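Local coordinates for protein polycyclic ketone monooxygenase (Myceliophthora thermophila, PDB 5MQ6) that catalyses the FAD- and NADPH-dependent Baeyer-Villiger oxidation of ketones, notably bulky polycyclic ones, inserting one oxygen atom beside the carbonyl to give esters or lactones, at residues A[81-86]-A[91-96]; A[100-105]-A[551-556]; A[140-145]-A[169-174]; A[184-189]-A[217-222]. All coordinates share one frame; numbering follows the deposited sequence.

Contact 1 (A[81-86]-A[91-96]); sequences FIILGA and LLYAVR. With FAD (flavin-adenine dinucleotide), chain B.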
# COMPACT_ATOMS: atom_id res chain seq x y z
N PHE A 81 12.95 -9.49 19.50
CA PHE A 81 12.02 -9.17 18.43
C PHE A 81 12.76 -9.17 17.06
O PHE A 81 13.81 -8.54 16.89
CB PHE A 81 11.42 -7.76 18.62
CG PHE A 81 10.63 -7.61 19.86
CD1 PHE A 81 9.31 -8.02 19.92
CD2 PHE A 81 11.22 -7.10 21.03
CE1 PHE A 81 8.59 -7.94 21.11
CE2 PHE A 81 10.48 -7.03 22.23
CZ PHE A 81 9.17 -7.49 22.26
N ILE A 82 12.18 -9.86 16.10
CA ILE A 82 12.48 -9.60 14.69
C ILE A 82 11.30 -8.89 14.06
O ILE A 82 10.15 -9.33 14.10
CB ILE A 82 12.91 -10.82 13.90
CG1 ILE A 82 14.32 -11.26 14.41
CG2 ILE A 82 12.96 -10.44 12.39
CD1 ILE A 82 14.69 -12.68 13.96
N ILE A 83 11.63 -7.75 13.46
CA ILE A 83 10.70 -6.98 12.65
C ILE A 83 11.01 -7.16 11.15
O ILE A 83 12.12 -6.89 10.73
CB ILE A 83 10.80 -5.49 12.99
CG1 ILE A 83 10.41 -5.29 14.48
CG2 ILE A 83 9.90 -4.64 12.05
CD1 ILE A 83 10.69 -3.90 15.01
N LEU A 84 10.02 -7.59 10.37
CA LEU A 84 10.20 -7.73 8.94
C LEU A 84 9.67 -6.47 8.32
O LEU A 84 8.47 -6.15 8.45
CB LEU A 84 9.47 -8.96 8.40
CG LEU A 84 9.73 -9.48 6.99
CD1 LEU A 84 9.25 -10.91 6.81
CD2 LEU A 84 8.92 -8.69 5.99
N GLY A 85 10.58 -5.72 7.72
CA GLY A 85 10.29 -4.45 7.17
C GLY A 85 10.89 -3.29 7.95
O GLY A 85 10.68 -3.20 9.14
N ALA A 86 11.54 -2.39 7.24
CA ALA A 86 12.21 -1.25 7.75
C ALA A 86 11.66 0.04 7.09
O ALA A 86 12.31 1.11 7.09
CB ALA A 86 13.69 -1.43 7.50
N LEU A 91 9.56 0.78 11.31
CA LEU A 91 10.08 1.82 12.20
C LEU A 91 9.12 2.13 13.36
O LEU A 91 9.58 2.28 14.49
CB LEU A 91 10.42 3.08 11.44
CG LEU A 91 11.63 3.00 10.51
CD1 LEU A 91 11.55 4.21 9.61
CD2 LEU A 91 12.90 2.97 11.35
N LEU A 92 7.83 2.31 13.07
CA LEU A 92 6.86 2.50 14.13
C LEU A 92 6.85 1.37 15.13
O LEU A 92 6.76 1.61 16.36
CB LEU A 92 5.47 2.65 13.53
CG LEU A 92 5.20 4.07 13.15
CD1 LEU A 92 3.92 4.11 12.22
CD2 LEU A 92 5.02 4.93 14.45
N TYR A 93 6.98 0.16 14.68
CA TYR A 93 7.04 -0.96 15.66
C TYR A 93 8.30 -0.79 16.54
O TYR A 93 8.25 -0.96 17.79
CB TYR A 93 7.24 -2.32 14.96
CG TYR A 93 6.07 -3.18 14.51
CD1 TYR A 93 4.96 -3.45 15.31
CD2 TYR A 93 6.17 -3.85 13.31
CE1 TYR A 93 3.95 -4.28 14.90
CE2 TYR A 93 5.21 -4.75 12.88
CZ TYR A 93 4.11 -5.00 13.69
OH TYR A 93 3.24 -5.91 13.19
N ALA A 94 9.42 -0.46 15.90
CA ALA A 94 10.68 -0.36 16.62
C ALA A 94 10.65 0.77 17.64
O ALA A 94 11.00 0.58 18.85
CB ALA A 94 11.84 -0.12 15.66
N VAL A 95 10.22 1.94 17.18
CA VAL A 95 10.06 3.05 18.08
C VAL A 95 9.08 2.72 19.25
O VAL A 95 9.37 3.01 20.42
CB VAL A 95 9.57 4.31 17.33
CG1 VAL A 95 9.21 5.40 18.34
CG2 VAL A 95 10.65 4.87 16.41
N ARG A 96 7.96 2.09 18.96
CA ARG A 96 7.00 1.81 19.97
C ARG A 96 7.55 0.80 21.00
O ARG A 96 7.31 0.94 22.19
CB ARG A 96 5.66 1.28 19.39
CG ARG A 96 4.53 2.27 19.25
CD ARG A 96 4.67 3.23 18.12
NE ARG A 96 3.70 4.31 18.15
CZ ARG A 96 2.52 4.33 17.55
NH1 ARG A 96 2.05 3.34 16.82
NH2 ARG A 96 1.79 5.38 17.71
PA FAD B . 6.65 -0.77 3.06
O1A FAD B . 6.19 -1.47 1.83
O2A FAD B . 6.95 0.72 3.06
O5B FAD B . 7.97 -1.51 3.60
C5B FAD B . 7.99 -2.90 3.69
C4B FAD B . 9.38 -3.38 3.33
O4B FAD B . 9.42 -4.78 3.66
C3B FAD B . 9.77 -3.26 1.86
O3B FAD B . 11.07 -2.76 1.75
C2B FAD B . 9.70 -4.67 1.35
O2B FAD B . 10.59 -4.91 0.29
C1B FAD B . 10.07 -5.45 2.60
N9A FAD B . 9.66 -6.83 2.54
C8A FAD B . 8.41 -7.30 2.26
N7A FAD B . 8.46 -8.63 2.27
C5A FAD B . 9.71 -9.05 2.53
C6A FAD B . 10.36 -10.36 2.70
N6A FAD B . 9.77 -11.53 2.55
N1A FAD B . 11.62 -10.29 3.04
C2A FAD B . 12.30 -9.13 3.17
N3A FAD B . 11.83 -7.91 3.04
C4A FAD B . 10.50 -7.84 2.69
N1 FAD B . 0.19 5.45 1.31
C2 FAD B . -0.36 6.54 1.92
O2 FAD B . -1.06 6.41 2.92
N3 FAD B . -0.15 7.78 1.45
C4 FAD B . 0.61 7.96 0.36
O4 FAD B . 0.77 9.11 -0.03
C4X FAD B . 1.25 6.86 -0.38
N5 FAD B . 2.02 6.99 -1.52
C5X FAD B . 2.54 5.88 -2.08
C6 FAD B . 3.36 5.98 -3.31
C7 FAD B . 3.88 4.71 -3.85
C7M FAD B . 4.73 4.70 -5.10
C8 FAD B . 3.58 3.39 -3.23
C8M FAD B . 4.12 2.07 -3.77
C9 FAD B . 2.81 3.33 -2.09
C9A FAD B . 2.28 4.51 -1.50
N10 FAD B . 1.48 4.38 -0.36
C10 FAD B . 0.98 5.55 0.23
C1' FAD B . 1.24 3.09 0.31
C2' FAD B . 2.54 2.79 1.16
O2' FAD B . 3.02 1.47 0.84
C3' FAD B . 2.38 2.97 2.71
O3' FAD B . 1.98 4.31 2.98
C4' FAD B . 3.64 2.79 3.58
O4' FAD B . 4.89 3.39 3.03
C5' FAD B . 3.84 1.29 3.91
O5' FAD B . 4.77 1.23 5.04
P FAD B . 5.14 -0.30 5.45
O1P FAD B . 6.46 -0.16 6.29
O2P FAD B . 3.85 -0.93 5.99
O3P FAD B . 5.40 -1.09 4.03
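Two torsions of Ile83 aim its branches at Tyr93 and Ala94: with chi1 at -62° CG2 lies opposite the backbone N while CG1 stays beside it, and chi2 of 170° stretches CD1 out toward the helix 88-99. That CD1 tip settles where the helix backbone passes, 3.8 Å from Ala94 N, with Tyr93 CB also 3.8 Å and Ala94 CB 4.0 Å from Ile83 CD1. The other branch turns to the ring, Ile83 CG2 lying 4.0 Å from Tyr93 CD2 in an oblique approach. At the turn, Leu91 is the helix residue that comes near the loop, its CG 4.0 Å from Ala86 O. This is the first strand, tight turn and helix of the Rossmann-type beta-alpha-beta unit that runs on into strand 109-112, and the glycine pattern that starts at Gly85 agrees with that assignment. The dinucleotide lies at the end of the strand: Leu84, turned off to the side of the helix contact, puts CD2 3.6 Å from FAD C5A of the adenine, and Gly85 CA is 3.6 Å from FAD O4B of the ribose. Gly85, at a phi of 109°, has backbone angles that would press a CB against the preceding carbonyl oxygen. Asp113 accepts the Ala86 N-H, while the Tyr93 hydroxyl reaches past the strand to Leu221 O. Buried apolar side chains thus fill the space between strand and helix, the polar atoms that come close being backbone ones, whereas FAD is hydrogen-bonded by Gly89 N at the glycine turn and by Asp113, just after strand 109-112.

Contact 2 (A[100-105]-A[551-556]); sequences AGLASG and HIVQVI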
# COMPACT_ATOMS: atom_id res chain seq x y z
N ALA A 100 8.04 1.59 24.91
CA ALA A 100 7.32 0.76 25.86
C ALA A 100 8.23 0.12 26.86
O ALA A 100 7.72 -0.60 27.71
CB ALA A 100 6.49 -0.34 25.15
N GLY A 101 9.54 0.30 26.72
CA GLY A 101 10.53 -0.35 27.56
C GLY A 101 10.77 -1.83 27.23
O GLY A 101 11.27 -2.53 28.07
N LEU A 102 10.40 -2.31 26.04
CA LEU A 102 10.56 -3.73 25.69
C LEU A 102 11.88 -4.08 24.95
O LEU A 102 12.18 -5.22 24.73
CB LEU A 102 9.42 -4.16 24.81
CG LEU A 102 8.05 -4.08 25.48
CD1 LEU A 102 6.87 -4.17 24.52
CD2 LEU A 102 7.96 -5.19 26.44
N ALA A 103 12.65 -3.08 24.58
CA ALA A 103 13.81 -3.29 23.70
C ALA A 103 14.98 -2.43 24.15
O ALA A 103 15.46 -1.61 23.43
CB ALA A 103 13.46 -3.02 22.25
N SER A 104 15.40 -2.60 25.38
CA SER A 104 16.56 -1.84 25.90
C SER A 104 17.91 -2.49 25.66
O SER A 104 18.89 -1.79 25.38
CB SER A 104 16.35 -1.63 27.36
OG SER A 104 15.26 -0.71 27.46
N GLY A 105 17.94 -3.80 25.81
CA GLY A 105 19.08 -4.64 25.45
C GLY A 105 19.61 -4.57 24.01
O GLY A 105 18.90 -4.31 23.04
N HIS A 551 -1.50 -1.01 18.91
CA HIS A 551 -2.20 -2.11 19.53
C HIS A 551 -1.27 -3.32 19.78
O HIS A 551 -1.31 -3.91 20.86
CB HIS A 551 -3.33 -2.54 18.59
CG HIS A 551 -4.19 -3.60 19.14
ND1 HIS A 551 -4.88 -3.46 20.34
CD2 HIS A 551 -4.45 -4.84 18.69
CE1 HIS A 551 -5.53 -4.58 20.59
NE2 HIS A 551 -5.28 -5.43 19.60
N ILE A 552 -0.51 -3.71 18.75
CA ILE A 552 0.35 -4.88 18.85
C ILE A 552 1.33 -4.69 20.03
O ILE A 552 1.50 -5.57 20.89
CB ILE A 552 1.07 -5.13 17.51
CG1 ILE A 552 0.02 -5.61 16.48
CG2 ILE A 552 2.17 -6.18 17.68
CD1 ILE A 552 0.46 -5.66 15.03
N VAL A 553 1.99 -3.53 20.08
CA VAL A 553 3.06 -3.28 21.09
C VAL A 553 2.44 -3.21 22.48
O VAL A 553 3.01 -3.74 23.51
CB VAL A 553 3.94 -2.04 20.74
CG1 VAL A 553 4.82 -1.69 21.91
CG2 VAL A 553 4.80 -2.35 19.50
N GLN A 554 1.23 -2.63 22.56
CA GLN A 554 0.56 -2.58 23.84
C GLN A 554 0.07 -3.97 24.37
O GLN A 554 0.15 -4.24 25.56
CB GLN A 554 -0.57 -1.55 23.84
CG GLN A 554 -0.03 -0.14 23.73
CD GLN A 554 0.84 0.26 24.93
OE1 GLN A 554 0.46 0.01 26.06
NE2 GLN A 554 1.98 0.82 24.69
N VAL A 555 -0.41 -4.84 23.47
CA VAL A 555 -0.78 -6.19 23.85
C VAL A 555 0.44 -6.96 24.35
O VAL A 555 0.39 -7.70 25.38
CB VAL A 555 -1.39 -6.90 22.65
CG1 VAL A 555 -1.42 -8.42 22.81
CG2 VAL A 555 -2.81 -6.36 22.42
N ILE A 556 1.54 -6.82 23.59
CA ILE A 556 2.78 -7.45 24.02
C ILE A 556 3.27 -6.90 25.39
O ILE A 556 3.75 -7.66 26.28
CB ILE A 556 3.89 -7.26 22.93
CG1 ILE A 556 3.52 -8.14 21.70
CG2 ILE A 556 5.28 -7.60 23.50
CD1 ILE A 556 4.37 -7.76 20.46
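Leu102 pushes its CD1 methyl against the helix 541-562 between two side chains one turn apart, Val553 and Ile556. The methyl sits 3.9 Å from Ile556 CG2 and 4.1 Å from Val553 CG1, and beneath it lies the helix backbone, with Leu102 CD1 4.0 Å from Val553 O. The hollow is thus walled by two branched side chains and floored by a carbonyl oxygen. An extended chi2 of 166° lets the leucine reach in with one methyl leading, and it passes Ile556 at a slant. Val553 answers with a bump of its own: its CG1, opposite the backbone N at chi1 170°, fits between Ala100 and Leu102, with Ala100 CB 3.9 Å from Val553 CG1. The alanine meets the valine with its CB alone. The two contacting residues, Ala100 and Leu102, flank Gly101, whose positive phi (76°) closes a Schellman motif at the C-terminal end of helix 88-99, the helix of the FAD-binding Rossmann-type unit; the chain reverses here before entering strand 109-112. Ala100 and Leu102 therefore reach the same neighbouring helix from either side of the helix-ending glycine. Leu97 continues the apolar patch, touching both Leu102 and Val553. Farther along the helix 541-562, Lys557 touches Ala100 and Leu102, and Glu560 also meets Leu102, while the Leu102 carbonyl oxygen accepts a hydrogen bond from Lys80 NZ.

Contact 3 (A[140-145]-A[169-174]); sequences MPLLEE and TQWKLH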
# COMPACT_ATOMS: atom_id res chain seq x y z
N MET A 140 3.46 11.76 7.43
CA MET A 140 4.79 11.47 7.98
C MET A 140 4.67 11.07 9.47
O MET A 140 4.05 11.75 10.25
CB MET A 140 5.73 12.62 7.77
CG MET A 140 5.78 13.03 6.27
SD MET A 140 6.91 14.40 5.94
CE MET A 140 8.52 13.66 6.23
N PRO A 141 5.16 9.93 9.84
CA PRO A 141 5.07 9.53 11.23
C PRO A 141 5.90 10.30 12.20
O PRO A 141 6.98 10.77 11.86
CB PRO A 141 5.62 8.11 11.27
CG PRO A 141 6.04 7.77 9.90
CD PRO A 141 5.67 8.88 8.95
N LEU A 142 5.43 10.36 13.43
CA LEU A 142 6.25 10.81 14.56
C LEU A 142 6.74 12.23 14.39
O LEU A 142 7.85 12.57 14.82
CB LEU A 142 7.40 9.84 14.83
CG LEU A 142 7.01 8.38 15.18
CD1 LEU A 142 8.22 7.44 14.93
CD2 LEU A 142 6.48 8.30 16.59
N LEU A 143 5.90 13.07 13.80
CA LEU A 143 6.26 14.48 13.61
C LEU A 143 6.47 15.17 14.94
O LEU A 143 7.49 15.81 15.17
CB LEU A 143 5.20 15.21 12.73
CG LEU A 143 5.36 14.84 11.25
CD1 LEU A 143 4.44 15.65 10.34
CD2 LEU A 143 6.77 14.89 10.69
N GLU A 144 5.53 15.00 15.85
CA GLU A 144 5.66 15.68 17.11
C GLU A 144 6.91 15.17 17.86
O GLU A 144 7.57 15.96 18.49
CB GLU A 144 4.47 15.49 17.97
CG GLU A 144 4.58 16.28 19.29
CD GLU A 144 3.31 16.24 20.11
OE1 GLU A 144 2.29 15.60 19.71
OE2 GLU A 144 3.34 16.82 21.20
N GLU A 145 7.22 13.87 17.75
CA GLU A 145 8.30 13.27 18.53
C GLU A 145 9.67 13.53 17.95
O GLU A 145 10.67 13.53 18.68
CB GLU A 145 8.11 11.77 18.66
CG GLU A 145 6.86 11.41 19.40
CD GLU A 145 5.56 11.34 18.56
OE1 GLU A 145 5.32 11.90 17.44
OE2 GLU A 145 4.68 10.74 19.14
N THR A 169 17.79 7.26 13.13
CA THR A 169 18.84 7.97 13.86
C THR A 169 18.39 8.30 15.25
O THR A 169 19.09 8.03 16.23
CB THR A 169 19.20 9.26 13.13
OG1 THR A 169 19.88 8.91 11.91
CG2 THR A 169 20.10 10.20 13.98
N GLN A 170 17.20 8.88 15.36
CA GLN A 170 16.70 9.30 16.63
C GLN A 170 16.58 8.11 17.60
O GLN A 170 16.91 8.24 18.78
CB GLN A 170 15.41 10.10 16.51
CG GLN A 170 14.92 10.60 17.83
CD GLN A 170 13.92 11.69 17.74
OE1 GLN A 170 13.85 12.43 16.75
NE2 GLN A 170 13.10 11.81 18.76
N TRP A 171 16.15 6.95 17.12
CA TRP A 171 15.97 5.83 18.05
C TRP A 171 17.06 4.82 17.96
O TRP A 171 16.89 3.71 18.46
CB TRP A 171 14.56 5.19 17.90
CG TRP A 171 13.50 5.99 18.58
CD1 TRP A 171 13.07 5.80 19.81
CD2 TRP A 171 12.75 7.12 18.06
NE1 TRP A 171 12.08 6.68 20.12
CE2 TRP A 171 11.88 7.52 19.07
CE3 TRP A 171 12.76 7.81 16.88
CZ2 TRP A 171 10.97 8.57 18.93
CZ3 TRP A 171 11.81 8.90 16.69
CH2 TRP A 171 10.98 9.28 17.71
N LYS A 172 18.19 5.20 17.37
CA LYS A 172 19.39 4.40 17.33
C LYS A 172 19.18 3.04 16.77
O LYS A 172 19.55 2.05 17.33
CB LYS A 172 20.03 4.41 18.72
CG LYS A 172 20.11 5.88 19.19
CD LYS A 172 20.93 6.13 20.43
CE LYS A 172 20.22 5.58 21.65
NZ LYS A 172 18.95 6.23 22.05
N LEU A 173 18.65 3.02 15.58
CA LEU A 173 18.32 1.78 14.93
C LEU A 173 19.30 1.36 13.89
O LEU A 173 19.16 0.28 13.36
CB LEU A 173 16.89 1.89 14.33
CG LEU A 173 15.79 2.20 15.30
CD1 LEU A 173 14.43 2.29 14.59
CD2 LEU A 173 15.69 1.06 16.25
N HIS A 174 20.30 2.19 13.58
CA HIS A 174 21.20 1.86 12.50
C HIS A 174 21.97 0.58 12.62
O HIS A 174 22.30 -0.03 11.63
CB HIS A 174 22.18 3.00 12.22
CG HIS A 174 21.51 4.20 11.62
ND1 HIS A 174 21.09 4.23 10.30
CD2 HIS A 174 21.05 5.34 12.17
CE1 HIS A 174 20.53 5.39 10.04
NE2 HIS A 174 20.45 6.07 11.17
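The Trp171 indole offers its edge to Glu145, one face to its own neighbour Gln170 and the opposite face to Val95 of helix 88-99. Glu145 CB lies near the ring plane, 3.9 Å from Trp171 CH2, whereas Gln170 CG sits 3.6 Å above the plane, shifted toward the rim. Leu142 CD1 approaches obliquely and more loosely, 4.3 Å from Trp171 CZ3. The second flat group, the Gln170 amide, is carried out on an extended chain, CG anti to the backbone N (chi1 -178°). It donates from NE2 to Glu145 O over 3.0 Å with a nearly straight N-H...O angle of 166°. The oxygen lies in the amide plane, but the donor stands 41° out of the carbonyl plane, not on a lone pair. The contact joins the short helix 143-146, for which Leu142 is the N-cap residue, to the end of helix 157-170, where Lys172 with its positive phi completes a Schellman motif. Trp171 NE1 bonds to Glu99 OE2. One directional bond to a backbone oxygen thus holds the Gln170 amide beside the ring's carbon edge, and the indole N-H is satisfied by Glu99 of a third helix.

Contact 4 (A[184-189]-A[217-222]); sequences KTIRWD and RYVLLA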
# COMPACT_ATOMS: atom_id res chain seq x y z
N LYS A 184 12.35 -15.93 3.64
CA LYS A 184 11.58 -16.97 2.86
C LYS A 184 10.63 -17.79 3.69
O LYS A 184 9.56 -18.15 3.23
CB LYS A 184 12.57 -17.95 2.16
CG LYS A 184 13.37 -17.29 1.07
CD LYS A 184 14.86 -17.50 1.14
CE LYS A 184 15.34 -18.79 0.49
NZ LYS A 184 16.64 -19.39 1.11
N THR A 185 11.00 -18.07 4.94
CA THR A 185 10.31 -18.99 5.81
C THR A 185 10.39 -18.48 7.21
O THR A 185 11.43 -17.99 7.64
CB THR A 185 11.01 -20.34 5.73
OG1 THR A 185 10.86 -20.79 4.40
CG2 THR A 185 10.34 -21.32 6.47
N ILE A 186 9.30 -18.62 7.95
CA ILE A 186 9.24 -18.29 9.37
C ILE A 186 8.61 -19.53 10.01
O ILE A 186 7.47 -19.93 9.70
CB ILE A 186 8.38 -17.05 9.50
CG1 ILE A 186 8.98 -15.91 8.65
CG2 ILE A 186 8.20 -16.66 10.94
CD1 ILE A 186 8.12 -14.67 8.68
N ARG A 187 9.35 -20.17 10.91
CA ARG A 187 8.95 -21.44 11.42
C ARG A 187 9.06 -21.47 12.93
O ARG A 187 10.13 -21.21 13.46
CB ARG A 187 9.90 -22.49 10.82
CG ARG A 187 9.59 -23.92 11.22
CD ARG A 187 10.50 -24.99 10.52
NE ARG A 187 10.34 -24.91 9.05
CZ ARG A 187 9.40 -25.52 8.33
NH1 ARG A 187 8.47 -26.33 8.88
NH2 ARG A 187 9.37 -25.31 7.05
N TRP A 188 7.97 -21.82 13.61
CA TRP A 188 7.96 -21.93 15.06
C TRP A 188 8.56 -23.29 15.45
O TRP A 188 8.20 -24.32 14.86
CB TRP A 188 6.53 -21.94 15.57
CG TRP A 188 6.37 -22.13 17.09
CD1 TRP A 188 5.83 -23.16 17.71
CD2 TRP A 188 6.74 -21.20 18.11
NE1 TRP A 188 5.83 -22.97 19.07
CE2 TRP A 188 6.40 -21.78 19.35
CE3 TRP A 188 7.33 -19.94 18.09
CZ2 TRP A 188 6.61 -21.14 20.54
CZ3 TRP A 188 7.58 -19.31 19.31
CH2 TRP A 188 7.21 -19.88 20.48
N ASP A 189 9.39 -23.28 16.49
CA ASP A 189 10.00 -24.48 17.02
C ASP A 189 9.40 -24.79 18.39
O ASP A 189 9.76 -24.09 19.35
CB ASP A 189 11.50 -24.20 17.11
CG ASP A 189 12.31 -25.42 17.49
OD1 ASP A 189 11.81 -26.37 18.13
OD2 ASP A 189 13.51 -25.37 17.14
N ARG A 217 12.09 -14.44 19.79
CA ARG A 217 10.92 -14.81 20.64
C ARG A 217 9.63 -14.37 19.98
O ARG A 217 8.66 -15.05 20.03
CB ARG A 217 11.05 -14.10 22.02
CG ARG A 217 12.28 -14.59 22.78
CD ARG A 217 12.28 -13.83 24.10
NE ARG A 217 13.33 -14.19 24.95
CZ ARG A 217 13.61 -13.64 26.11
NH1 ARG A 217 12.83 -12.72 26.63
NH2 ARG A 217 14.65 -14.12 26.79
N TYR A 218 9.65 -13.20 19.36
CA TYR A 218 8.54 -12.63 18.67
C TYR A 218 8.90 -12.24 17.24
O TYR A 218 10.05 -11.69 17.01
CB TYR A 218 8.18 -11.34 19.38
CG TYR A 218 7.49 -11.42 20.70
CD1 TYR A 218 6.09 -11.56 20.81
CD2 TYR A 218 8.21 -11.29 21.90
CE1 TYR A 218 5.44 -11.52 22.04
CE2 TYR A 218 7.55 -11.29 23.11
CZ TYR A 218 6.20 -11.38 23.18
OH TYR A 218 5.67 -11.38 24.47
N VAL A 219 7.95 -12.43 16.33
CA VAL A 219 8.11 -11.91 14.97
C VAL A 219 6.99 -10.94 14.69
O VAL A 219 5.87 -11.27 14.82
CB VAL A 219 8.13 -13.02 13.92
CG1 VAL A 219 8.09 -12.47 12.46
CG2 VAL A 219 9.32 -13.94 14.13
N LEU A 220 7.32 -9.74 14.30
CA LEU A 220 6.36 -8.68 13.97
C LEU A 220 6.46 -8.38 12.43
O LEU A 220 7.49 -7.88 11.96
CB LEU A 220 6.79 -7.47 14.75
CG LEU A 220 6.54 -7.39 16.24
CD1 LEU A 220 6.01 -8.52 16.97
CD2 LEU A 220 7.34 -6.37 16.97
N LEU A 221 5.42 -8.64 11.68
CA LEU A 221 5.48 -8.37 10.24
C LEU A 221 4.99 -6.95 9.94
O LEU A 221 3.87 -6.60 10.29
CB LEU A 221 4.66 -9.35 9.47
CG LEU A 221 4.97 -10.80 9.70
CD1 LEU A 221 3.99 -11.56 8.84
CD2 LEU A 221 6.37 -11.32 9.47
N ALA A 222 5.83 -6.14 9.31
CA ALA A 222 5.40 -4.86 8.72
C ALA A 222 5.88 -4.90 7.24
O ALA A 222 6.66 -4.09 6.74
CB ALA A 222 6.03 -3.71 9.50
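Two strands of the large mixed sheet of the FAD-binding region, 181-189 and 218-221, face each other here through side chains; they are not paired neighbours in that sheet, and their nearest CA atoms, those of Ile186 and Val219, are 8.6 Å apart. Ile186 carries most of the contact. Its side chain sets out toward the opposing strand, and its two branches divide the work. The longer one, extended at chi2 176°, brings Ile186 CD1 to 3.9 Å from Leu221 CD2, the two side chains running antiparallel alongside each other. The shorter branch meets the valine more loosely, Ile186 CG2 lying 4.3 Å from Val219 CG2. Val219 and Leu221, two residues apart on their strand, both direct their side chains at Ile186, while the intervening Leu220 belongs to the other side, where it packs on Tyr93 and Leu97. Farther along, Trp188 swings its indole inward so that CZ3 comes 4.5 Å from Arg217 O; that oxygen lies at the ring edge, near its plane, and is hydrogen-bonded by Asn526 ND2. The core is thus aliphatic, and the indole adds a looser contact near the corner at Arg217. Ala222, just after Leu221, belongs to the FAD pocket, and Leu221 and Ile186 lie close to the FAD-binding residues Thr492 and Val183 respectively. Trp195 of strand 194-201 touches both Ile186 and Val219 and meets the Trp188 ring edge-to-face. Ile186 also pairs by backbone hydrogen bonds with strand 495-497, and on the far side of strand 218-221 lies helix 88-99.

Contact 1 lies beside the other three. Its strand pairs with that of contact 4, Ile82 O lying 2.9 Å from Leu220 N and Leu84 O 2.8 Å from Ala222 N, probable hydrogen bonds, and both contacts hold residues of the FAD pocket. Contact 2 packs against helix 88-99, the helix of contact 1, with Arg96 O 3.6 Å from Val553 CG1, and reaches contact 4 where Ile556 CD1 is 3.9 Å from Leu220 CD1. Contact 3 meets that helix through Val95 CG1, 3.5 Å from Trp171 CE2. It stays apart from contact 4, their centres about 25 Å from each other, and Leu142's side chain is about 12 Å from FAD.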